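Side-chain contacts in DR2417 (PDB 4XWW), which probably degrades and matures RNA as a metal-dependent 5'-3' exonuclease, possibly with endonuclease activity, and works as a homodimer: residues Ala452-Gly457 and Asp466-Arg471; Pro65-Leu70 and Pro94-Arg99; His86-Gly91 and Pro401-Pro406. One frame throughout, in Å; residues are numbered along the deposited sequence.

Contact 1: Ala452-Gly457 and Asp466-Arg471; sequences AVYVDG and DVLLDR. With MN (manganese (II) ion), chain G.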
loop_
_atom_site.group_PDB
_atom_site.type_symbol
_atom_site.label_atom_id
_atom_site.label_comp_id
_atom_site.label_asym_id
_atom_site.label_seq_id
_atom_site.Cartn_x
_atom_site.Cartn_y
_atom_site.Cartn_z
ATOM N N ALA A 452 3.772 14.360 16.538
ATOM C CA ALA A 452 4.840 13.497 16.067
ATOM C C ALA A 452 6.182 14.221 16.009
ATOM O O ALA A 452 6.251 15.409 15.696
ATOM C CB ALA A 452 4.477 12.921 14.701
ATOM N N VAL A 453 7.247 13.498 16.335
ATOM C CA VAL A 453 8.607 13.981 16.128
ATOM C C VAL A 453 9.320 12.968 15.234
ATOM O O VAL A 453 9.358 11.782 15.561
ATOM C CB VAL A 453 9.385 14.141 17.440
ATOM C CG1 VAL A 453 10.806 14.637 17.158
ATOM C CG2 VAL A 453 8.670 15.104 18.393
ATOM N N TYR A 454 9.843 13.417 14.092
ATOM C CA TYR A 454 10.485 12.490 13.166
ATOM C C TYR A 454 11.945 12.232 13.504
ATOM O O TYR A 454 12.679 13.136 13.888
ATOM C CB TYR A 454 10.390 13.008 11.727
ATOM C CG TYR A 454 8.976 13.295 11.282
ATOM C CD1 TYR A 454 7.926 12.476 11.670
ATOM C CD2 TYR A 454 8.689 14.394 10.488
ATOM C CE1 TYR A 454 6.628 12.734 11.271
ATOM C CE2 TYR A 454 7.399 14.660 10.082
ATOM C CZ TYR A 454 6.371 13.828 10.477
ATOM O OH TYR A 454 5.086 14.101 10.071
ATOM N N VAL A 455 12.349 10.978 13.352
ATOM C CA VAL A 455 13.749 10.590 13.453
ATOM C C VAL A 455 14.248 10.172 12.070
ATOM O O VAL A 455 13.655 9.318 11.418
ATOM C CB VAL A 455 13.946 9.438 14.450
ATOM C CG1 VAL A 455 15.410 9.032 14.517
ATOM C CG2 VAL A 455 13.446 9.848 15.831
ATOM N N ASP A 456 15.332 10.794 11.631
ATOM C CA ASP A 456 15.901 10.537 10.313
ATOM C C ASP A 456 17.410 10.511 10.458
ATOM O O ASP A 456 18.034 11.552 10.598
ATOM C CB ASP A 456 15.471 11.615 9.326
ATOM C CG ASP A 456 15.646 11.195 7.876
ATOM O OD1 ASP A 456 16.265 10.143 7.614
ATOM O OD2 ASP A 456 15.179 11.943 7.003
ATOM N N GLY A 457 17.989 9.318 10.464
ATOM C CA GLY A 457 19.402 9.185 10.751
ATOM C C GLY A 457 19.657 9.495 12.214
ATOM O O GLY A 457 19.033 8.913 13.101
ATOM N N ASP A 466 7.342 20.436 6.727
ATOM C CA ASP A 466 7.748 21.328 5.645
ATOM C C ASP A 466 8.836 20.677 4.798
ATOM O O ASP A 466 8.805 20.745 3.570
ATOM C CB ASP A 466 8.234 22.670 6.198
ATOM C CG ASP A 466 7.094 23.549 6.688
ATOM O OD1 ASP A 466 5.926 23.260 6.354
ATOM O OD2 ASP A 466 7.367 24.538 7.397
ATOM N N VAL A 467 9.794 20.041 5.465
ATOM C CA VAL A 467 10.858 19.311 4.785
ATOM C C VAL A 467 10.288 18.150 3.961
ATOM O O VAL A 467 10.702 17.917 2.818
ATOM C CB VAL A 467 11.894 18.762 5.790
ATOM C CG1 VAL A 467 12.932 17.907 5.084
ATOM C CG2 VAL A 467 12.552 19.893 6.574
ATOM N N LEU A 468 9.337 17.423 4.544
ATOM C CA LEU A 468 8.720 16.286 3.863
ATOM C C LEU A 468 7.974 16.702 2.599
ATOM O O LEU A 468 8.030 16.014 1.580
ATOM C CB LEU A 468 7.755 15.554 4.793
ATOM C CG LEU A 468 8.364 14.845 5.995
ATOM C CD1 LEU A 468 7.283 14.040 6.697
ATOM C CD2 LEU A 468 9.508 13.947 5.559
ATOM N N LEU A 469 7.254 17.816 2.689
ATOM C CA LEU A 469 6.468 18.327 1.574
ATOM C C LEU A 469 7.371 18.613 0.385
ATOM O O LEU A 469 7.017 18.339 -0.764
ATOM C CB LEU A 469 5.706 19.586 1.994
ATOM C CG LEU A 469 4.841 20.318 0.966
ATOM C CD1 LEU A 469 3.718 21.049 1.679
ATOM C CD2 LEU A 469 5.659 21.306 0.139
ATOM N N ASP A 470 8.537 19.174 0.674
ATOM C CA ASP A 470 9.548 19.397 -0.343
ATOM C C ASP A 470 9.973 18.060 -0.945
ATOM O O ASP A 470 10.083 17.937 -2.163
ATOM C CB ASP A 470 10.754 20.143 0.239
ATOM C CG ASP A 470 10.429 21.587 0.615
ATOM O OD1 ASP A 470 9.339 22.077 0.246
ATOM O OD2 ASP A 470 11.269 22.239 1.269
ATOM N N ARG A 471 10.191 17.055 -0.096
ATOM C CA ARG A 471 10.535 15.711 -0.573
ATOM C C ARG A 471 9.473 15.148 -1.526
ATOM O O ARG A 471 9.817 14.550 -2.556
ATOM C CB ARG A 471 10.750 14.749 0.608
ATOM C CG ARG A 471 12.090 14.950 1.323
ATOM C CD ARG A 471 12.287 13.986 2.493
ATOM N NE ARG A 471 13.496 14.324 3.245
ATOM C CZ ARG A 471 13.890 13.714 4.358
ATOM N NH1 ARG A 471 13.175 12.718 4.864
ATOM N NH2 ARG A 471 15.007 14.103 4.963
HETATM MN MN MN G . 16.656 8.643 6.067
#

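Contact 2: Pro65-Leu70 and Pro94-Arg99; sequences PRIDYL and PYIFAR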
loop_
_atom_site.group_PDB
_atom_site.type_symbol
_atom_site.label_atom_id
_atom_site.label_comp_id
_atom_site.label_asym_id
_atom_site.label_seq_id
_atom_site.Cartn_x
_atom_site.Cartn_y
_atom_site.Cartn_z
ATOM N N PRO A 65 6.861 10.262 20.132
ATOM C CA PRO A 65 5.849 11.241 20.539
ATOM C C PRO A 65 6.437 12.569 20.963
ATOM O O PRO A 65 7.550 12.616 21.496
ATOM C CB PRO A 65 5.151 10.568 21.740
ATOM C CG PRO A 65 5.645 9.166 21.787
ATOM C CD PRO A 65 6.984 9.155 21.094
ATOM N N ARG A 66 5.696 13.642 20.714
ATOM C CA ARG A 66 5.980 14.932 21.334
ATOM C C ARG A 66 5.754 14.808 22.830
ATOM O O ARG A 66 4.712 14.328 23.253
ATOM C CB ARG A 66 5.088 16.030 20.750
ATOM C CG ARG A 66 5.604 16.638 19.439
ATOM C CD ARG A 66 5.751 18.160 19.573
ATOM N NE ARG A 66 4.497 18.833 19.251
ATOM C CZ ARG A 66 4.126 20.018 19.723
ATOM N NH1 ARG A 66 2.958 20.531 19.359
ATOM N NH2 ARG A 66 4.907 20.688 20.557
ATOM N N ILE A 67 6.717 15.248 23.632
ATOM C CA ILE A 67 6.580 15.109 25.080
ATOM C C ILE A 67 6.589 16.456 25.781
ATOM O O ILE A 67 6.922 16.534 26.973
ATOM C CB ILE A 67 7.683 14.209 25.686
ATOM C CG1 ILE A 67 9.076 14.749 25.362
ATOM C CG2 ILE A 67 7.501 12.755 25.234
ATOM C CD1 ILE A 67 10.178 14.134 26.224
ATOM N N ASP A 68 6.205 17.507 25.051
ATOM C CA ASP A 68 6.065 18.848 25.631
ATOM C C ASP A 68 5.376 18.805 26.989
ATOM O O ASP A 68 5.810 19.466 27.938
ATOM C CB ASP A 68 5.262 19.773 24.715
ATOM C CG ASP A 68 5.841 19.875 23.323
ATOM O OD1 ASP A 68 6.228 18.831 22.759
ATOM O OD2 ASP A 68 5.899 21.002 22.784
ATOM N N TYR A 69 4.297 18.032 27.078
ATOM C CA TYR A 69 3.534 17.965 28.323
ATOM C C TYR A 69 4.378 17.431 29.480
ATOM O O TYR A 69 4.355 17.992 30.576
ATOM C CB TYR A 69 2.283 17.101 28.152
ATOM C CG TYR A 69 1.431 17.045 29.406
ATOM C CD1 TYR A 69 0.479 18.020 29.673
ATOM C CD2 TYR A 69 1.590 16.020 30.326
ATOM C CE1 TYR A 69 -0.291 17.969 30.828
ATOM C CE2 TYR A 69 0.829 15.952 31.456
ATOM C CZ TYR A 69 -0.113 16.922 31.710
ATOM O OH TYR A 69 -0.859 16.848 32.870
ATOM N N LEU A 70 5.113 16.350 29.234
ATOM C CA LEU A 70 5.939 15.728 30.272
ATOM C C LEU A 70 7.081 16.626 30.706
ATOM O O LEU A 70 7.460 16.637 31.878
ATOM C CB LEU A 70 6.485 14.377 29.786
ATOM C CG LEU A 70 5.404 13.343 29.467
ATOM C CD1 LEU A 70 6.002 12.010 29.029
ATOM C CD2 LEU A 70 4.543 13.157 30.686
ATOM N N PRO A 94 14.279 5.511 24.576
ATOM C CA PRO A 94 15.594 6.169 24.534
ATOM C C PRO A 94 15.493 7.682 24.342
ATOM O O PRO A 94 16.195 8.453 24.996
ATOM C CB PRO A 94 16.265 5.524 23.314
ATOM C CG PRO A 94 15.620 4.211 23.189
ATOM C CD PRO A 94 14.199 4.405 23.599
ATOM N N TYR A 95 14.597 8.092 23.454
ATOM C CA TYR A 95 14.385 9.507 23.167
ATOM C C TYR A 95 13.688 10.235 24.314
ATOM O O TYR A 95 14.069 11.349 24.674
ATOM C CB TYR A 95 13.584 9.649 21.872
ATOM C CG TYR A 95 14.217 8.876 20.736
ATOM C CD1 TYR A 95 13.888 7.542 20.509
ATOM C CD2 TYR A 95 15.177 9.466 19.916
ATOM C CE1 TYR A 95 14.479 6.828 19.478
ATOM C CE2 TYR A 95 15.772 8.756 18.887
ATOM C CZ TYR A 95 15.418 7.439 18.673
ATOM O OH TYR A 95 16.000 6.726 17.650
ATOM N N ILE A 96 12.685 9.590 24.899
ATOM C CA ILE A 96 11.927 10.163 26.009
ATOM C C ILE A 96 12.748 10.189 27.316
ATOM O O ILE A 96 12.859 11.244 27.960
ATOM C CB ILE A 96 10.589 9.383 26.216
ATOM C CG1 ILE A 96 9.697 9.492 24.967
ATOM C CG2 ILE A 96 9.876 9.862 27.501
ATOM C CD1 ILE A 96 8.587 8.466 24.887
ATOM N N PHE A 97 13.329 9.054 27.713
ATOM C CA PHE A 97 14.044 8.996 28.998
ATOM C C PHE A 97 15.252 9.942 29.033
ATOM O O PHE A 97 15.606 10.447 30.092
ATOM C CB PHE A 97 14.517 7.569 29.326
ATOM C CG PHE A 97 13.415 6.624 29.753
ATOM C CD1 PHE A 97 12.168 7.097 30.142
ATOM C CD2 PHE A 97 13.642 5.255 29.783
ATOM C CE1 PHE A 97 11.161 6.220 30.538
ATOM C CE2 PHE A 97 12.639 4.365 30.174
ATOM C CZ PHE A 97 11.396 4.852 30.560
ATOM N N ALA A 98 15.882 10.190 27.884
ATOM C CA ALA A 98 17.061 11.063 27.852
ATOM C C ALA A 98 16.722 12.503 28.233
ATOM O O ALA A 98 17.593 13.253 28.684
ATOM C CB ALA A 98 17.719 11.027 26.478
ATOM N N ARG A 99 15.458 12.881 28.074
ATOM C CA ARG A 99 15.052 14.264 28.302
ATOM C C ARG A 99 14.322 14.482 29.634
ATOM O O ARG A 99 13.933 15.605 29.952
ATOM C CB ARG A 99 14.173 14.735 27.142
ATOM C CG ARG A 99 14.846 14.616 25.779
ATOM C CD ARG A 99 14.171 15.515 24.757
ATOM N NE ARG A 99 14.220 16.914 25.176
ATOM C CZ ARG A 99 13.546 17.901 24.594
ATOM N NH1 ARG A 99 12.757 17.650 23.557
ATOM N NH2 ARG A 99 13.657 19.140 25.056
#

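Contact 3: His86-Gly91 and Pro401-Pro406; sequences HEDHIG and PWHGEP. With ZN (zinc ion), chain F; ZN (zinc ion), chain E; nucleotides of chain C.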
loop_
_atom_site.group_PDB
_atom_site.type_symbol
_atom_site.label_atom_id
_atom_site.label_comp_id
_atom_site.label_asym_id
_atom_site.label_seq_id
_atom_site.Cartn_x
_atom_site.Cartn_y
_atom_site.Cartn_z
ATOM N N HIS A 86 6.946 -4.730 22.734
ATOM C CA HIS A 86 6.779 -4.356 21.307
ATOM C C HIS A 86 7.287 -2.941 21.055
ATOM O O HIS A 86 7.186 -2.071 21.917
ATOM C CB HIS A 86 5.314 -4.457 20.855
ATOM C CG HIS A 86 4.908 -5.825 20.423
ATOM N ND1 HIS A 86 3.622 -6.298 20.551
ATOM C CD2 HIS A 86 5.622 -6.836 19.869
ATOM C CE1 HIS A 86 3.554 -7.535 20.096
ATOM N NE2 HIS A 86 4.756 -7.878 19.661
ATOM N N GLU A 87 7.806 -2.699 19.851
ATOM C CA GLU A 87 8.373 -1.405 19.513
ATOM C C GLU A 87 7.372 -0.266 19.572
ATOM O O GLU A 87 7.767 0.855 19.831
ATOM C CB GLU A 87 9.009 -1.449 18.117
ATOM C CG GLU A 87 10.336 -2.206 18.087
ATOM C CD GLU A 87 11.494 -1.461 18.704
ATOM O OE1 GLU A 87 11.355 -0.270 19.028
ATOM O OE2 GLU A 87 12.558 -2.083 18.859
ATOM N N ASP A 88 6.091 -0.529 19.340
ATOM C CA ASP A 88 5.139 0.582 19.459
ATOM C C ASP A 88 4.723 0.835 20.909
ATOM O O ASP A 88 3.836 1.657 21.171
ATOM C CB ASP A 88 3.897 0.348 18.585
ATOM C CG ASP A 88 3.042 -0.787 19.070
ATOM O OD1 ASP A 88 3.607 -1.841 19.428
ATOM O OD2 ASP A 88 1.803 -0.623 19.061
ATOM N N HIS A 89 5.393 0.167 21.856
ATOM C CA HIS A 89 5.231 0.512 23.264
ATOM C C HIS A 89 6.539 0.867 23.968
ATOM O O HIS A 89 6.501 1.564 24.969
ATOM C CB HIS A 89 4.517 -0.627 24.004
ATOM C CG HIS A 89 3.154 -0.908 23.448
ATOM N ND1 HIS A 89 1.998 -0.483 24.074
ATOM C CD2 HIS A 89 2.763 -1.504 22.299
ATOM C CE1 HIS A 89 0.956 -0.851 23.349
ATOM N NE2 HIS A 89 1.392 -1.471 22.269
ATOM N N ILE A 90 7.686 0.432 23.446
ATOM C CA ILE A 90 8.950 0.804 24.087
ATOM C C ILE A 90 9.960 1.523 23.203
ATOM O O ILE A 90 10.988 1.983 23.694
ATOM C CB ILE A 90 9.666 -0.429 24.692
ATOM C CG1 ILE A 90 10.006 -1.460 23.622
ATOM C CG2 ILE A 90 8.766 -1.077 25.728
ATOM C CD1 ILE A 90 11.098 -2.411 24.035
ATOM N N GLY A 91 9.672 1.636 21.911
ATOM C CA GLY A 91 10.658 2.154 20.977
ATOM C C GLY A 91 11.043 3.612 21.121
ATOM O O GLY A 91 12.111 4.021 20.660
ATOM N N PRO A 401 -12.089 3.368 23.936
ATOM C CA PRO A 401 -11.462 2.473 22.956
ATOM C C PRO A 401 -10.142 3.077 22.478
ATOM O O PRO A 401 -10.075 4.271 22.154
ATOM C CB PRO A 401 -12.507 2.384 21.839
ATOM C CG PRO A 401 -13.409 3.584 22.058
ATOM C CD PRO A 401 -13.437 3.793 23.533
ATOM N N TRP A 402 -9.111 2.242 22.412
ATOM C CA TRP A 402 -7.729 2.696 22.341
ATOM C C TRP A 402 -6.947 1.829 21.337
ATOM O O TRP A 402 -7.489 0.835 20.854
ATOM C CB TRP A 402 -7.143 2.668 23.783
ATOM C CG TRP A 402 -5.659 2.572 23.882
ATOM C CD1 TRP A 402 -4.765 3.609 23.861
ATOM C CD2 TRP A 402 -4.892 1.381 24.049
ATOM N NE1 TRP A 402 -3.487 3.128 23.964
ATOM C CE2 TRP A 402 -3.536 1.760 24.081
ATOM C CE3 TRP A 402 -5.219 0.023 24.175
ATOM C CZ2 TRP A 402 -2.498 0.835 24.240
ATOM C CZ3 TRP A 402 -4.179 -0.912 24.307
ATOM C CH2 TRP A 402 -2.838 -0.490 24.335
ATOM N N HIS A 403 -5.708 2.202 21.005
ATOM C CA HIS A 403 -4.856 1.397 20.113
ATOM C C HIS A 403 -5.584 1.092 18.790
ATOM O O HIS A 403 -5.755 -0.067 18.382
ATOM C CB HIS A 403 -4.417 0.085 20.817
ATOM C CG HIS A 403 -3.182 -0.552 20.242
ATOM N ND1 HIS A 403 -3.207 -1.265 19.059
ATOM C CD2 HIS A 403 -1.912 -0.647 20.705
ATOM C CE1 HIS A 403 -2.003 -1.747 18.809
ATOM N NE2 HIS A 403 -1.194 -1.381 19.782
ATOM N N GLY A 404 -6.034 2.158 18.135
ATOM C CA GLY A 404 -6.726 2.018 16.872
ATOM C C GLY A 404 -6.874 3.362 16.212
ATOM O O GLY A 404 -6.873 4.387 16.881
ATOM N N GLU A 405 -7.009 3.344 14.889
ATOM C CA GLU A 405 -7.378 4.539 14.138
ATOM C C GLU A 405 -8.849 4.817 14.430
ATOM O O GLU A 405 -9.525 3.960 14.966
ATOM C CB GLU A 405 -7.124 4.314 12.653
ATOM C CG GLU A 405 -5.641 4.127 12.353
ATOM C CD GLU A 405 -5.366 3.627 10.945
ATOM O OE1 GLU A 405 -6.316 3.203 10.257
ATOM O OE2 GLU A 405 -4.188 3.673 10.539
ATOM N N PRO A 406 -9.363 5.999 14.057
ATOM C CA PRO A 406 -10.774 6.253 14.378
ATOM C C PRO A 406 -11.726 5.149 13.886
ATOM O O PRO A 406 -12.665 4.812 14.625
ATOM C CB PRO A 406 -11.034 7.595 13.689
ATOM C CG PRO A 406 -9.667 8.304 13.812
ATOM C CD PRO A 406 -8.720 7.179 13.449
HETATM ZN ZN ZN F . 0.775 -2.134 20.300
HETATM ZN ZN ZN E . 1.874 -5.350 21.222
ATOM P P U C 4 8.257 -5.787 17.307
ATOM O OP1 U C 4 8.432 -7.173 17.796
ATOM O OP2 U C 4 7.832 -4.723 18.244
ATOM O "O5'" U C 4 9.636 -5.386 16.618
ATOM C "C5'" U C 4 9.729 -4.268 15.724
ATOM C "C4'" U C 4 9.720 -4.738 14.290
ATOM O "O4'" U C 4 9.373 -3.614 13.435
ATOM C "C3'" U C 4 11.048 -5.271 13.754
ATOM O "O3'" U C 4 11.185 -6.674 13.981
ATOM C "C2'" U C 4 11.010 -4.823 12.297
ATOM O "O2'" U C 4 10.167 -5.597 11.472
ATOM C "C1'" U C 4 10.364 -3.450 12.442
ATOM N N1 U C 4 11.299 -2.411 12.896
ATOM C C2 U C 4 11.795 -1.537 11.949
ATOM O O2 U C 4 11.489 -1.593 10.771
ATOM N N3 U C 4 12.662 -0.592 12.437
ATOM C C4 U C 4 13.078 -0.434 13.742
ATOM O O4 U C 4 13.867 0.469 14.021
ATOM C C5 U C 4 12.521 -1.379 14.660
ATOM C C6 U C 4 11.670 -2.312 14.216
ATOM P P U C 3 1.789 -4.822 17.066
ATOM O OP1 U C 3 0.962 -5.951 17.548
ATOM O OP2 U C 3 1.738 -3.520 17.770
ATOM O "O5'" U C 3 3.296 -5.326 17.001
ATOM C "C5'" U C 3 3.654 -6.440 16.169
ATOM C "C4'" U C 3 4.943 -6.143 15.449
ATOM O "O4'" U C 3 4.656 -5.416 14.223
ATOM C "C3'" U C 3 5.937 -5.291 16.234
ATOM O "O3'" U C 3 7.245 -5.817 16.084
ATOM C "C2'" U C 3 5.820 -3.918 15.579
ATOM O "O2'" U C 3 7.004 -3.149 15.659
ATOM C "C1'" U C 3 5.513 -4.300 14.134
ATOM N N1 U C 3 4.824 -3.239 13.391
ATOM C C2 U C 3 5.333 -2.882 12.158
ATOM O O2 U C 3 6.309 -3.420 11.665
ATOM N N3 U C 3 4.652 -1.876 11.523
ATOM C C4 U C 3 3.541 -1.200 11.982
ATOM O O4 U C 3 3.041 -0.314 11.287
ATOM C C5 U C 3 3.079 -1.623 13.267
ATOM C C6 U C 3 3.724 -2.600 13.914
HETATM O O HOH W 1 0.797 -4.156 20.277
#

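Contact 1: Ala452-Gly457 and Asp466-Arg471
The guanidinium group of Arg471 takes Asp456 OD2 at its edge, close to its own plane. NH1 and NH2 both donate to this one oxygen, each at 3.0 Å. The carboxylate stands almost perpendicular to the guanidinium, with the planes 82° apart. The two nitrogens therefore reach OD2 from opposite faces of the carboxylate, nearly in line with its C-O bond. An extended chain from CG to NE carries the arginine across from the helix. The other oxygen, Asp456 OD1, binds manganese at 2.2 Å, and Gly59 O is a further ligand. One carboxylate thus joins a metal to an arginine, and both probably favour its charged form. Arg471 NH1 also bonds Met58 O, while NE bonds Gly498 O of the second subunit.

Beside this polar pair, Leu468 CD1 packs obliquely on the ring of Tyr454, 3.4 Å from CE2. Leu468 CG lies anti to its carbonyl carbon (chi1 -66°), which brings CD1 against the Tyr454 ring. Tyr454 OH bonds Asp465 OD1, just ahead of the segment 466-471. The arrangement is a manganese site with a second-shell arginine, set where strand 452-456 meets helix 465-477 at the subunit interface.

Contact 2: Pro65-Leu70 and Pro94-Arg99
Ile67 and Ile96 form the tight part of this contact. Ile67 CG2 lies 3.9 Å from Ile96 CG1, and the two side chains meet at a slant. Ile67 has CG1 in the cramped place between its backbone N and carbonyl carbon (chi1 57°). That leaves CG2 turned to Ile96, while CD1 extends to Arg99. Ile96 sends its own CD1 to the ring of Pro65, 4.2 Å from CD. The proline and isoleucine cross at about a right angle. All three residues are buried, and Pro65 rests on Ile34 as well.

The Arg99 end is looser and exposed. Here only the aliphatic base of the arginine takes part, with CB 4.1 Å from Ile67 CD1. The chain then bends at chi3 (59°). Arg99 NH1 stays 6.7 Å from Asp68 OD1, too far for a salt bridge.

Ile67 holds the N-cap position of helix 68-72, so the apolar patch joins the start of that helix to helix 93-97 and the residues that follow it. No hydrogen bond or salt bridge crosses between the segments. Van der Waals contact and the burial of apolar groups therefore join these parts of the metallo-beta-lactamase domain.

Contact 3: His86-Gly91 and Pro401-Pro406
Asp88, His89 and His403 meet at one zinc ion. Asp88 OD2, His89 NE2 and His403 NE2 each bind it at 2.2 Å. A water completes this set of ligands at 2.0 Å. The same water bridges to the second zinc ion, 1.9 Å away, which is also held by His86 ND1, His84 and His153. The water donates a hydrogen bond of 2.8 Å to OP2 of U3 of RNA chain C. Asp88 OD2 and His403 NE2 are close because they share a metal, and no hydrogen bond joins them.

The rings of His89 and His403 meet rim to rim with their planes only 11° apart. His403 CG is anti to its backbone N (chi1 -158°), which places NE2 on the zinc ion. Trp402 backs this pair: its CH2 meets the edge of His89, 3.9 Å from CE1, and its face carries His403 CB. The zinc bond at NE2 and the hydrogen bond from ND1 to Asp47 OD2 together fix the rotation of the His89 ring.

The segment 86-91 also grips the substrate. O5' of U3 sits over the face of the His86 ring. Glu87 N donates to OP2 of U4, also of chain C, at 2.6 Å in a nearly straight bond (172°).

His84, His86, Asp88 and His89 make the HxHxDH motif of metallo-beta-lactamases, and His403 adds a ligand from a distant part of the chain. A water shared by two zinc ions beside a phosphate is consistent with a metal-activated nucleophile for phosphodiester cleavage.

How the contacts relate
Contact 3 holds the two-zinc site of the active centre. The centres of contacts 2 and 1 lie about 17 and 21 Å from its own. Contacts 2 and 3 adjoin in sequence, since helices 87-90 and 93-97 follow each other. Pro65 of contact 2 has its side chain about 12 Å from a zinc ion. Contacts 1 and 2 touch: Val453 CG2 lies 3.6 Å from Arg66 CG, and Val455 CG1 is 3.9 Å from Tyr95 OH. Contacts 1 and 3 do not touch (nearest atoms about 8 Å apart), but both reach the second subunit, whereas contact 2 does not. The manganese ion lies 23.9 Å from the zinc ion of Asp88, so the two metal sites are separate.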